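Local coordinates for EGF family domain-containing protein (Toxoplasma gondii, PDB 4Z80), which binds a peptide of the rhoptry neck protein TgRON2L1 and probably acts as an apical membrane antigen at the moving junction during host-cell invasion, at residues A[353-358]-A[365-370]; A[18-23]-A[431-436]; A[379-384]-A[425-430]; A[383-388]-A[404-409]. All blocks are in the same frame, centred on the assembly; numbering follows the deposited sequence. Where two conformers were deposited one is given.

Interaction 1: residues A[353-358]-A[365-370]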
# COMPACT_ATOMS: atom_id res chain seq x y z
N VAL A 353 -3.73 -28.72 -6.37
CA VAL A 353 -4.21 -29.07 -5.04
C VAL A 353 -5.60 -28.51 -4.78
O VAL A 353 -6.05 -27.59 -5.48
CB VAL A 353 -3.25 -28.58 -3.93
CG1 VAL A 353 -1.97 -29.44 -3.91
CG2 VAL A 353 -2.92 -27.10 -4.09
N ARG A 354 -6.25 -29.11 -3.79
CA ARG A 354 -7.60 -28.74 -3.35
C ARG A 354 -7.59 -28.45 -1.84
O ARG A 354 -7.02 -29.22 -1.07
CB ARG A 354 -8.59 -29.88 -3.62
CG ARG A 354 -8.59 -30.43 -5.03
CD ARG A 354 -9.05 -31.89 -5.06
NE ARG A 354 -10.40 -32.07 -4.55
CZ ARG A 354 -10.94 -33.25 -4.24
NH1 ARG A 354 -10.22 -34.37 -4.36
NH2 ARG A 354 -12.18 -33.32 -3.79
N TRP A 355 -8.24 -27.37 -1.40
CA TRP A 355 -8.32 -27.08 0.04
C TRP A 355 -9.07 -28.16 0.80
O TRP A 355 -10.12 -28.61 0.37
CB TRP A 355 -9.03 -25.74 0.30
CG TRP A 355 -8.39 -24.55 -0.33
CD1 TRP A 355 -8.85 -23.84 -1.39
CD2 TRP A 355 -7.17 -23.91 0.08
NE1 TRP A 355 -8.00 -22.80 -1.68
CE2 TRP A 355 -6.96 -22.82 -0.79
CE3 TRP A 355 -6.25 -24.15 1.10
CZ2 TRP A 355 -5.85 -21.99 -0.68
CZ3 TRP A 355 -5.15 -23.33 1.21
CH2 TRP A 355 -4.96 -22.26 0.32
N GLY A 356 -8.55 -28.54 1.96
CA GLY A 356 -9.22 -29.52 2.80
C GLY A 356 -9.02 -29.31 4.29
O GLY A 356 -8.35 -28.37 4.73
N VAL A 357 -9.63 -30.20 5.07
CA VAL A 357 -9.42 -30.26 6.51
C VAL A 357 -9.02 -31.70 6.86
O VAL A 357 -9.32 -32.62 6.10
CB VAL A 357 -10.67 -29.83 7.31
CG1 VAL A 357 -10.98 -28.36 7.05
CG2 VAL A 357 -11.86 -30.71 6.97
N VAL A 358 -8.34 -31.90 7.98
CA VAL A 358 -7.83 -33.22 8.30
C VAL A 358 -8.98 -34.15 8.65
O VAL A 358 -9.95 -33.75 9.30
CB VAL A 358 -6.81 -33.15 9.46
CG1 VAL A 358 -6.39 -34.56 9.90
CG2 VAL A 358 -5.58 -32.36 9.05
N LYS A 365 -9.94 -34.33 3.79
CA LYS A 365 -11.20 -34.28 3.06
C LYS A 365 -11.46 -32.86 2.59
O LYS A 365 -11.07 -31.90 3.26
CB LYS A 365 -12.36 -34.79 3.93
CG LYS A 365 -12.58 -34.02 5.22
CD LYS A 365 -13.73 -34.61 6.03
CE LYS A 365 -13.93 -33.86 7.33
NZ LYS A 365 -15.00 -34.48 8.17
N PRO A 366 -12.08 -32.71 1.42
CA PRO A 366 -12.30 -31.36 0.92
C PRO A 366 -13.20 -30.58 1.85
O PRO A 366 -14.07 -31.14 2.53
CB PRO A 366 -12.94 -31.57 -0.45
CG PRO A 366 -13.48 -32.95 -0.42
CD PRO A 366 -12.57 -33.73 0.47
N MET A 367 -12.97 -29.28 1.91
CA MET A 367 -13.81 -28.41 2.70
C MET A 367 -15.20 -28.39 2.07
O MET A 367 -15.37 -28.76 0.91
CB MET A 367 -13.21 -27.01 2.79
CG MET A 367 -11.76 -26.99 3.31
SD MET A 367 -11.27 -25.45 4.12
CE MET A 367 -11.32 -24.30 2.76
N ASN A 368 -16.18 -27.96 2.85
CA ASN A 368 -17.55 -27.85 2.37
C ASN A 368 -17.78 -26.50 1.72
O ASN A 368 -17.69 -25.46 2.38
CB ASN A 368 -18.54 -28.04 3.52
CG ASN A 368 -18.49 -29.44 4.11
OD1 ASN A 368 -18.35 -30.43 3.39
ND2 ASN A 368 -18.62 -29.53 5.43
N ALA A 369 -18.09 -26.52 0.42
CA ALA A 369 -18.29 -25.29 -0.34
C ALA A 369 -19.48 -24.52 0.20
O ALA A 369 -20.51 -25.09 0.52
CB ALA A 369 -18.48 -25.60 -1.82
N ARG A 370 -19.30 -23.21 0.31
CA ARG A 370 -20.39 -22.29 0.60
C ARG A 370 -21.17 -21.98 -0.66
O ARG A 370 -22.38 -21.72 -0.63
CB ARG A 370 -19.86 -20.98 1.19
CG ARG A 370 -19.08 -21.13 2.49
CD ARG A 370 -19.93 -21.60 3.65
NE ARG A 370 -21.16 -20.81 3.77
CZ ARG A 370 -21.23 -19.61 4.34
NH1 ARG A 370 -20.15 -19.02 4.84
NH2 ARG A 370 -22.40 -18.98 4.39
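Val357 and Lys365 form an antiparallel hydrogen-bonded pair, and Gly356 and Pro366 form the non-hydrogen-bonded pair next to it. Val357 N donates to Lys365 O at 2.9 Å, and Lys365 N donates back to Val357 O at 2.9 Å. A longer, weak bond runs from Met367 N to Trp355 O at 3.3 Å, past the end of the second strand. Backbones are close at Gly356, whose CA lies 3.0 Å from Lys365 O.

Lys365 starts out between its backbone N and carbonyl carbon (chi1 59°) and then runs extended. This lays its aliphatic stem obliquely across Val357, with Lys365 CE 3.8 Å from Val357 CG2. The Val357 and Met367 side chains cross at about a right angle, with CG1 the valine branch that touches. Met367 passes over the backbone of Gly356, with Met367 CG 3.6 Å from Gly356 CA. Its bend at chi3 (-66°) carries Met367 CE to 3.7 Å from Trp355 CB. The Trp355 ring packs edge-to-face with Trp405 and with Phe19. Arg354 lies alongside Pro366, with Arg354 NH2 3.6 Å from Pro366 CG. Its guanidinium is held by a salt bridge from NH1 to Glu468, and its NE bonds a glycerol, probably from the crystallisation liquor.

On its other side, strand 353-359 pairs with strand 436-440. The contact is thus an antiparallel beta hairpin whose first strand is the middle one of a three-stranded sheet.

Interaction 2: residues A[18-23]-A[431-436]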
# COMPACT_ATOMS: atom_id res chain seq x y z
N ARG A 18 -0.29 -20.08 7.60
CA ARG A 18 -0.09 -18.95 6.69
C ARG A 18 -1.33 -18.69 5.83
O ARG A 18 -1.43 -17.65 5.18
CB ARG A 18 1.15 -19.16 5.81
CG ARG A 18 1.00 -20.20 4.70
CD ARG A 18 2.35 -20.58 4.07
NE ARG A 18 3.30 -20.94 5.12
CZ ARG A 18 4.62 -20.89 5.00
NH1 ARG A 18 5.18 -20.51 3.86
NH2 ARG A 18 5.39 -21.22 6.03
N PHE A 19 -2.28 -19.63 5.83
CA PHE A 19 -3.49 -19.49 5.03
C PHE A 19 -4.69 -19.09 5.89
O PHE A 19 -5.81 -18.97 5.37
CB PHE A 19 -3.78 -20.79 4.26
CG PHE A 19 -2.67 -21.19 3.33
CD1 PHE A 19 -2.40 -20.43 2.20
CD2 PHE A 19 -1.88 -22.29 3.60
CE1 PHE A 19 -1.35 -20.78 1.35
CE2 PHE A 19 -0.84 -22.64 2.75
CZ PHE A 19 -0.58 -21.88 1.63
N ASN A 20 -4.47 -18.85 7.18
CA ASN A 20 -5.57 -18.45 8.07
C ASN A 20 -5.77 -16.94 8.03
O ASN A 20 -5.37 -16.20 8.94
CB ASN A 20 -5.33 -18.92 9.50
CG ASN A 20 -6.56 -18.79 10.37
OD1 ASN A 20 -7.51 -18.12 9.98
ND2 ASN A 20 -6.55 -19.43 11.53
N ILE A 21 -6.43 -16.49 6.97
CA ILE A 21 -6.50 -15.07 6.65
C ILE A 21 -7.26 -14.26 7.70
O ILE A 21 -6.77 -13.23 8.12
CB ILE A 21 -7.09 -14.90 5.23
CG1 ILE A 21 -6.05 -15.35 4.20
CG2 ILE A 21 -7.49 -13.44 4.96
CD1 ILE A 21 -6.55 -15.42 2.78
N PRO A 22 -8.44 -14.73 8.15
CA PRO A 22 -9.11 -13.90 9.17
C PRO A 22 -8.31 -13.75 10.47
O PRO A 22 -8.34 -12.70 11.09
CB PRO A 22 -10.42 -14.65 9.42
CG PRO A 22 -10.68 -15.35 8.13
CD PRO A 22 -9.31 -15.82 7.70
N LYS A 23 -7.57 -14.78 10.86
CA LYS A 23 -6.79 -14.72 12.09
C LYS A 23 -5.54 -13.83 11.95
O LYS A 23 -5.14 -13.17 12.90
CB LYS A 23 -6.37 -16.13 12.52
CG LYS A 23 -5.67 -16.19 13.89
CD LYS A 23 -5.38 -17.63 14.27
CE LYS A 23 -4.96 -17.74 15.73
NZ LYS A 23 -3.59 -17.23 15.98
N SER A 431 -15.48 -20.61 3.31
CA SER A 431 -15.25 -19.72 4.45
C SER A 431 -14.64 -20.46 5.65
O SER A 431 -14.52 -19.89 6.73
CB SER A 431 -16.55 -19.03 4.87
OG SER A 431 -17.50 -19.98 5.31
N THR A 432 -14.25 -21.72 5.42
CA THR A 432 -13.63 -22.58 6.44
C THR A 432 -12.12 -22.46 6.37
O THR A 432 -11.56 -22.46 5.29
CB THR A 432 -14.02 -24.05 6.23
OG1 THR A 432 -15.44 -24.20 6.25
CG2 THR A 432 -13.40 -24.94 7.31
N VAL A 433 -11.46 -22.38 7.53
CA VAL A 433 -10.00 -22.33 7.59
C VAL A 433 -9.42 -23.68 7.20
O VAL A 433 -9.76 -24.70 7.80
CB VAL A 433 -9.53 -21.93 8.99
CG1 VAL A 433 -8.01 -22.05 9.13
CG2 VAL A 433 -9.97 -20.53 9.32
N PRO A 434 -8.53 -23.71 6.19
CA PRO A 434 -8.00 -25.00 5.73
C PRO A 434 -6.89 -25.57 6.62
O PRO A 434 -6.16 -24.81 7.26
CB PRO A 434 -7.45 -24.67 4.34
CG PRO A 434 -7.02 -23.25 4.45
CD PRO A 434 -8.04 -22.59 5.36
N GLU A 435 -6.78 -26.90 6.64
CA GLU A 435 -5.80 -27.58 7.49
C GLU A 435 -4.87 -28.48 6.68
O GLU A 435 -3.87 -28.96 7.20
CB GLU A 435 -6.51 -28.43 8.54
CG GLU A 435 -7.47 -27.67 9.42
CD GLU A 435 -8.40 -28.58 10.20
OE1 GLU A 435 -8.29 -29.82 10.06
OE2 GLU A 435 -9.25 -28.05 10.95
N CYS A 436 -5.23 -28.74 5.43
CA CYS A 436 -4.45 -29.61 4.57
C CYS A 436 -4.84 -29.42 3.12
O CYS A 436 -5.78 -28.69 2.80
CB CYS A 436 -4.62 -31.08 4.97
SG CYS A 436 -6.36 -31.67 5.03
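Phe19 O is gripped by two N-H groups: a weak bond from Ile21 N and a hydrogen bond from Trp405 NE1. The first closes an inverse gamma turn centred on Asn20. Asn20 is also the N-cap of the short helix that follows, so the chain turns and enters the helix at one residue. The cap itself is weak, with Lys23 N 3.5 Å from Asn20 OD1.

This turn meets the loop that follows strand 424-430, more than 400 residues later. The touch is small and made by van der Waals contact. With CG anti to its backbone N (chi1 -168°), Asn20 presents its amide to the two methyls of Val433, and the side chains meet at a slant. Val433 CG1 lies 3.8 Å from both Asn20 CG and Asn20 ND2. Beside this pair, Phe19 CB rests 4.1 Å from Pro434 CG. The Phe19 ring takes no part in this touch; Arg18 CG sits 3.6 Å above the centre of one of its faces. Pro434 also packs on Trp355 and Trp405.

Farther along the loop, Glu435 and Cys436 both face Gly356 in a classic beta bulge. A disulfide from Cys436 to Cys364 ties this end to the hairpin. The nearest approach of the two segments is at the capping oxygen: Asn20 OD1 is 3.5 Å from Val433 CG2.

Interaction 3: residues A[379-384]-A[425-430]. With SO4 (sulfate ion), chain H.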
# COMPACT_ATOMS: atom_id res chain seq x y z
N GLU A 379 -8.52 -17.70 -13.67
CA GLU A 379 -8.34 -16.29 -13.35
C GLU A 379 -9.63 -15.69 -12.79
O GLU A 379 -9.60 -14.96 -11.80
CB GLU A 379 -7.89 -15.51 -14.58
CG GLU A 379 -7.69 -14.02 -14.33
CD GLU A 379 -7.23 -13.27 -15.57
OE1 GLU A 379 -7.13 -13.91 -16.64
OE2 GLU A 379 -6.98 -12.06 -15.48
N GLN A 380 -10.76 -15.98 -13.43
CA GLN A 380 -12.06 -15.52 -12.94
C GLN A 380 -12.35 -16.03 -11.53
O GLN A 380 -12.93 -15.31 -10.71
CB GLN A 380 -13.18 -15.95 -13.89
CG GLN A 380 -13.21 -15.15 -15.17
CD GLN A 380 -14.28 -15.63 -16.13
OE1 GLN A 380 -14.70 -16.79 -16.08
NE2 GLN A 380 -14.74 -14.74 -17.00
N CYS A 381 -11.98 -17.27 -11.25
CA CYS A 381 -12.13 -17.83 -9.92
C CYS A 381 -11.39 -17.00 -8.88
O CYS A 381 -11.95 -16.63 -7.85
CB CYS A 381 -11.60 -19.27 -9.91
SG CYS A 381 -11.85 -20.17 -8.40
N GLY A 382 -10.13 -16.68 -9.15
CA GLY A 382 -9.35 -15.88 -8.23
C GLY A 382 -9.89 -14.47 -8.10
O GLY A 382 -9.89 -13.90 -7.01
N GLN A 383 -10.32 -13.88 -9.21
CA GLN A 383 -10.89 -12.53 -9.20
C GLN A 383 -12.16 -12.47 -8.38
O GLN A 383 -12.32 -11.59 -7.53
CB GLN A 383 -11.18 -12.06 -10.62
CG GLN A 383 -9.95 -11.78 -11.46
CD GLN A 383 -10.28 -11.51 -12.91
OE1 GLN A 383 -11.14 -12.18 -13.50
NE2 GLN A 383 -9.63 -10.53 -13.49
N ARG A 384 -13.08 -13.38 -8.64
CA ARG A 384 -14.34 -13.35 -7.90
C ARG A 384 -14.13 -13.69 -6.43
O ARG A 384 -14.79 -13.12 -5.57
CB ARG A 384 -15.38 -14.29 -8.52
CG ARG A 384 -16.02 -13.76 -9.80
CD ARG A 384 -16.65 -12.34 -9.68
NE ARG A 384 -17.86 -12.28 -8.86
CZ ARG A 384 -18.55 -11.16 -8.62
NH1 ARG A 384 -19.64 -11.19 -7.88
NH2 ARG A 384 -18.14 -10.01 -9.13
N GLY A 425 -13.95 -24.33 -16.01
CA GLY A 425 -14.31 -25.29 -14.99
C GLY A 425 -15.17 -24.64 -13.92
O GLY A 425 -15.82 -23.62 -14.16
N LYS A 426 -15.13 -25.23 -12.74
CA LYS A 426 -15.99 -24.83 -11.64
C LYS A 426 -15.17 -24.25 -10.49
O LYS A 426 -14.15 -24.83 -10.11
CB LYS A 426 -16.80 -26.03 -11.17
CG LYS A 426 -18.10 -25.69 -10.49
CD LYS A 426 -18.96 -26.93 -10.37
CE LYS A 426 -20.39 -26.61 -10.03
NZ LYS A 426 -21.31 -27.20 -11.05
N CYS A 427 -15.62 -23.11 -9.96
CA CYS A 427 -15.03 -22.50 -8.77
C CYS A 427 -15.82 -22.83 -7.54
O CYS A 427 -17.02 -22.58 -7.50
CB CYS A 427 -14.99 -20.99 -8.86
SG CYS A 427 -14.62 -20.31 -10.43
N PHE A 428 -15.16 -23.37 -6.52
CA PHE A 428 -15.80 -23.65 -5.24
C PHE A 428 -15.27 -22.70 -4.19
O PHE A 428 -14.07 -22.62 -3.98
CB PHE A 428 -15.56 -25.10 -4.81
CG PHE A 428 -16.17 -26.10 -5.74
CD1 PHE A 428 -17.48 -26.50 -5.58
CD2 PHE A 428 -15.43 -26.63 -6.79
CE1 PHE A 428 -18.04 -27.42 -6.44
CE2 PHE A 428 -15.99 -27.54 -7.65
CZ PHE A 428 -17.29 -27.94 -7.48
N PHE A 429 -16.17 -21.98 -3.52
CA PHE A 429 -15.79 -20.96 -2.55
C PHE A 429 -16.00 -21.44 -1.12
O PHE A 429 -17.01 -22.08 -0.80
CB PHE A 429 -16.61 -19.68 -2.77
CG PHE A 429 -16.43 -19.06 -4.13
CD1 PHE A 429 -15.30 -18.32 -4.43
CD2 PHE A 429 -17.42 -19.16 -5.09
CE1 PHE A 429 -15.14 -17.74 -5.67
CE2 PHE A 429 -17.27 -18.58 -6.33
CZ PHE A 429 -16.12 -17.87 -6.62
N TYR A 430 -15.04 -21.11 -0.25
CA TYR A 430 -15.05 -21.57 1.14
C TYR A 430 -14.87 -20.44 2.14
O TYR A 430 -14.16 -19.46 1.87
CB TYR A 430 -13.92 -22.57 1.35
CG TYR A 430 -13.89 -23.71 0.37
CD1 TYR A 430 -14.81 -24.75 0.45
CD2 TYR A 430 -12.92 -23.77 -0.63
CE1 TYR A 430 -14.77 -25.80 -0.45
CE2 TYR A 430 -12.88 -24.80 -1.53
CZ TYR A 430 -13.80 -25.82 -1.43
OH TYR A 430 -13.74 -26.85 -2.34
S SO4 H . -17.26 -9.15 -12.63
O1 SO4 H . -18.21 -8.21 -12.02
O2 SO4 H . -16.39 -9.72 -11.61
O3 SO4 H . -16.51 -8.46 -13.67
O4 SO4 H . -17.99 -10.26 -13.25
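The Phe429 ring turns an edge to the helix: its CE1 is 4.0 Å from Cys381 O, which lies near the ring plane. At the neighbouring corner, Phe429 CZ is 4.1 Å from Arg384 CB, which approaches obliquely. The ring also meets that of Tyr403, with the planes about 15° apart. The second flat group is the Arg384 guanidinium. Bends at chi2 and chi3 swing it away from the strand. There Arg384 NH2 donates to sulfate O2 at 3.0 Å, with O2 at the guanidinium edge and near its plane. The sulfate probably comes from the crystallisation liquor.

Cys381 and Cys427 are joined by a disulfide that pins the helix to the strand. Cys427 was modelled in two conformers. In one of them Cys381 SG and Cys427 SG are 3.4 Å apart, too far for the bond, so the detail of the link is doubtful.

The helix segment runs nearly along the strand, with axes 8.7 Å apart and 22° between directions. A helix packed on an antiparallel sheet and linked to it by a disulfide is a hallmark of the PAN fold. Strand 424-430 lies between strands 371-377 and 405-410, and Cys381 also touches Ala406 and Phe408 of the latter.

Interaction 4: residues A[383-388]-A[404-409]. With SO4 (sulfate ion), chain H.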
# COMPACT_ATOMS: atom_id res chain seq x y z
N GLN A 383 -10.32 -13.88 -9.21
CA GLN A 383 -10.89 -12.53 -9.20
C GLN A 383 -12.16 -12.47 -8.38
O GLN A 383 -12.32 -11.59 -7.53
CB GLN A 383 -11.18 -12.06 -10.62
CG GLN A 383 -9.95 -11.78 -11.46
CD GLN A 383 -10.28 -11.51 -12.91
OE1 GLN A 383 -11.14 -12.18 -13.50
NE2 GLN A 383 -9.63 -10.53 -13.49
N ARG A 384 -13.08 -13.38 -8.64
CA ARG A 384 -14.34 -13.35 -7.90
C ARG A 384 -14.13 -13.69 -6.43
O ARG A 384 -14.79 -13.12 -5.57
CB ARG A 384 -15.38 -14.29 -8.52
CG ARG A 384 -16.02 -13.76 -9.80
CD ARG A 384 -16.65 -12.34 -9.68
NE ARG A 384 -17.86 -12.28 -8.86
CZ ARG A 384 -18.55 -11.16 -8.62
NH1 ARG A 384 -19.64 -11.19 -7.88
NH2 ARG A 384 -18.14 -10.01 -9.13
N LEU A 385 -13.21 -14.60 -6.12
CA LEU A 385 -12.88 -14.85 -4.72
C LEU A 385 -12.49 -13.55 -4.00
O LEU A 385 -13.00 -13.24 -2.92
CB LEU A 385 -11.74 -15.87 -4.61
CG LEU A 385 -11.22 -16.13 -3.20
CD1 LEU A 385 -12.32 -16.71 -2.30
CD2 LEU A 385 -10.02 -17.07 -3.24
N PHE A 386 -11.59 -12.79 -4.61
CA PHE A 386 -11.16 -11.50 -4.09
C PHE A 386 -12.35 -10.56 -3.86
O PHE A 386 -12.48 -9.94 -2.80
CB PHE A 386 -10.14 -10.90 -5.07
CG PHE A 386 -9.62 -9.53 -4.71
CD1 PHE A 386 -9.09 -9.25 -3.47
CD2 PHE A 386 -9.62 -8.53 -5.68
CE1 PHE A 386 -8.59 -8.00 -3.18
CE2 PHE A 386 -9.12 -7.27 -5.39
CZ PHE A 386 -8.61 -7.01 -4.14
N MET A 387 -13.22 -10.48 -4.87
CA MET A 387 -14.37 -9.57 -4.83
C MET A 387 -15.46 -10.04 -3.86
O MET A 387 -16.32 -9.24 -3.50
CB MET A 387 -14.96 -9.41 -6.23
CG MET A 387 -13.99 -8.82 -7.24
SD MET A 387 -14.52 -9.00 -8.96
CE MET A 387 -15.69 -7.65 -9.07
N LEU A 388 -15.42 -11.30 -3.45
CA LEU A 388 -16.41 -11.89 -2.54
C LEU A 388 -15.82 -12.18 -1.16
O LEU A 388 -16.41 -12.92 -0.37
CB LEU A 388 -16.97 -13.18 -3.15
CG LEU A 388 -17.74 -13.09 -4.46
CD1 LEU A 388 -18.10 -14.49 -4.96
CD2 LEU A 388 -18.99 -12.24 -4.28
N HIS A 404 -12.45 -16.75 1.59
CA HIS A 404 -11.02 -16.44 1.46
C HIS A 404 -10.23 -17.53 0.77
O HIS A 404 -9.03 -17.34 0.53
CB HIS A 404 -10.42 -16.17 2.83
CG HIS A 404 -10.95 -14.93 3.45
ND1 HIS A 404 -10.70 -13.68 2.92
CD2 HIS A 404 -11.80 -14.74 4.48
CE1 HIS A 404 -11.34 -12.77 3.64
NE2 HIS A 404 -12.02 -13.39 4.59
N TRP A 405 -10.88 -18.63 0.43
CA TRP A 405 -10.25 -19.78 -0.21
C TRP A 405 -11.18 -20.27 -1.30
O TRP A 405 -12.39 -20.36 -1.08
CB TRP A 405 -9.97 -20.90 0.80
CG TRP A 405 -9.29 -20.41 2.04
CD1 TRP A 405 -7.95 -20.34 2.26
CD2 TRP A 405 -9.92 -19.87 3.21
NE1 TRP A 405 -7.70 -19.80 3.51
CE2 TRP A 405 -8.90 -19.51 4.11
CE3 TRP A 405 -11.26 -19.67 3.59
CZ2 TRP A 405 -9.16 -18.96 5.36
CZ3 TRP A 405 -11.51 -19.13 4.83
CH2 TRP A 405 -10.48 -18.77 5.70
N ALA A 406 -10.61 -20.59 -2.46
CA ALA A 406 -11.37 -21.23 -3.53
C ALA A 406 -10.56 -22.35 -4.15
O ALA A 406 -9.33 -22.26 -4.25
CB ALA A 406 -11.76 -20.22 -4.59
N THR A 407 -11.26 -23.39 -4.59
CA THR A 407 -10.67 -24.47 -5.37
C THR A 407 -11.29 -24.42 -6.74
O THR A 407 -12.52 -24.48 -6.87
CB THR A 407 -10.93 -25.86 -4.75
OG1 THR A 407 -10.29 -25.96 -3.47
CG2 THR A 407 -10.43 -26.99 -5.66
N PHE A 408 -10.44 -24.28 -7.75
CA PHE A 408 -10.85 -24.35 -9.13
C PHE A 408 -10.67 -25.76 -9.64
O PHE A 408 -9.61 -26.35 -9.47
CB PHE A 408 -10.06 -23.37 -9.99
CG PHE A 408 -10.40 -23.42 -11.44
CD1 PHE A 408 -11.54 -22.79 -11.91
CD2 PHE A 408 -9.58 -24.08 -12.34
CE1 PHE A 408 -11.86 -22.82 -13.25
CE2 PHE A 408 -9.90 -24.12 -13.69
CZ PHE A 408 -11.04 -23.48 -14.15
N VAL A 409 -11.72 -26.32 -10.24
CA VAL A 409 -11.67 -27.65 -10.81
C VAL A 409 -11.91 -27.54 -12.31
O VAL A 409 -13.03 -27.26 -12.75
CB VAL A 409 -12.71 -28.59 -10.16
CG1 VAL A 409 -12.60 -30.01 -10.73
CG2 VAL A 409 -12.56 -28.59 -8.64
S SO4 H . -17.26 -9.15 -12.63
O1 SO4 H . -18.21 -8.21 -12.02
O2 SO4 H . -16.39 -9.72 -11.61
O3 SO4 H . -16.51 -8.46 -13.67
O4 SO4 H . -17.99 -10.26 -13.25
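Leu385 joins helix 378-387 to strand 405-410, another line of helix-on-sheet packing in this PAN-type domain.

The contact across the segments is apolar. Leu385 CG stands opposite its own N (chi1 175°), which aims both methyls at the strand. Leu385 CD1 reaches the start of the strand, 3.6 Å from Trp405 N. Leu385 CD2 lies 3.8 Å from Ala406 CB. Phe429 of the adjoining strand touches both Leu385 and Ala406, so the leucine is wedged into a buried layer.

The hydrogen bonds lie to the sides. On the strand segment, His404 ND1 pairs with Ser448 OG. On the helix, the last turn closes as Leu388 N donates to Leu385 O at 3.1 Å, with a weaker bond to Arg384 O.

Aromatic contacts form a third group. His404 CB packs 3.5 Å above the Trp405 ring, offset toward its rim. Both side chains leave the backbone away from the helix and join other parts of the chain. Phe386 packs edge-to-face on Tyr57 and makes a cation-pi contact with Lys322.

The bound sulfate has its own neighbour here: Met387, bent at chi3, places Met387 SD 3.3 Å from sulfate O2.

How the interactions relate
Interactions 3 and 4 are nearly one site, their centres about 4 Å apart. They share Gln383 and Arg384 of one helix and the sulfate, and reach neighbouring strands, 424-430 and 405-410, of one sheet. Interactions 1 and 2 have centres about 11 Å apart. They meet at Gly356 O, 2.9 Å from Glu435 N. Strand 405-410 links the groups. Ala406 O lies 2.9 Å from Trp355 NE1 of interaction 1, a weak bond. Trp405 NE1 lies 2.8 Å from Phe19 O of interaction 2. Interaction 1 also runs directly into interaction 3, where Arg370 N is 2.8 Å from Phe429 O. The second protein chain of the assembly touches none of the four.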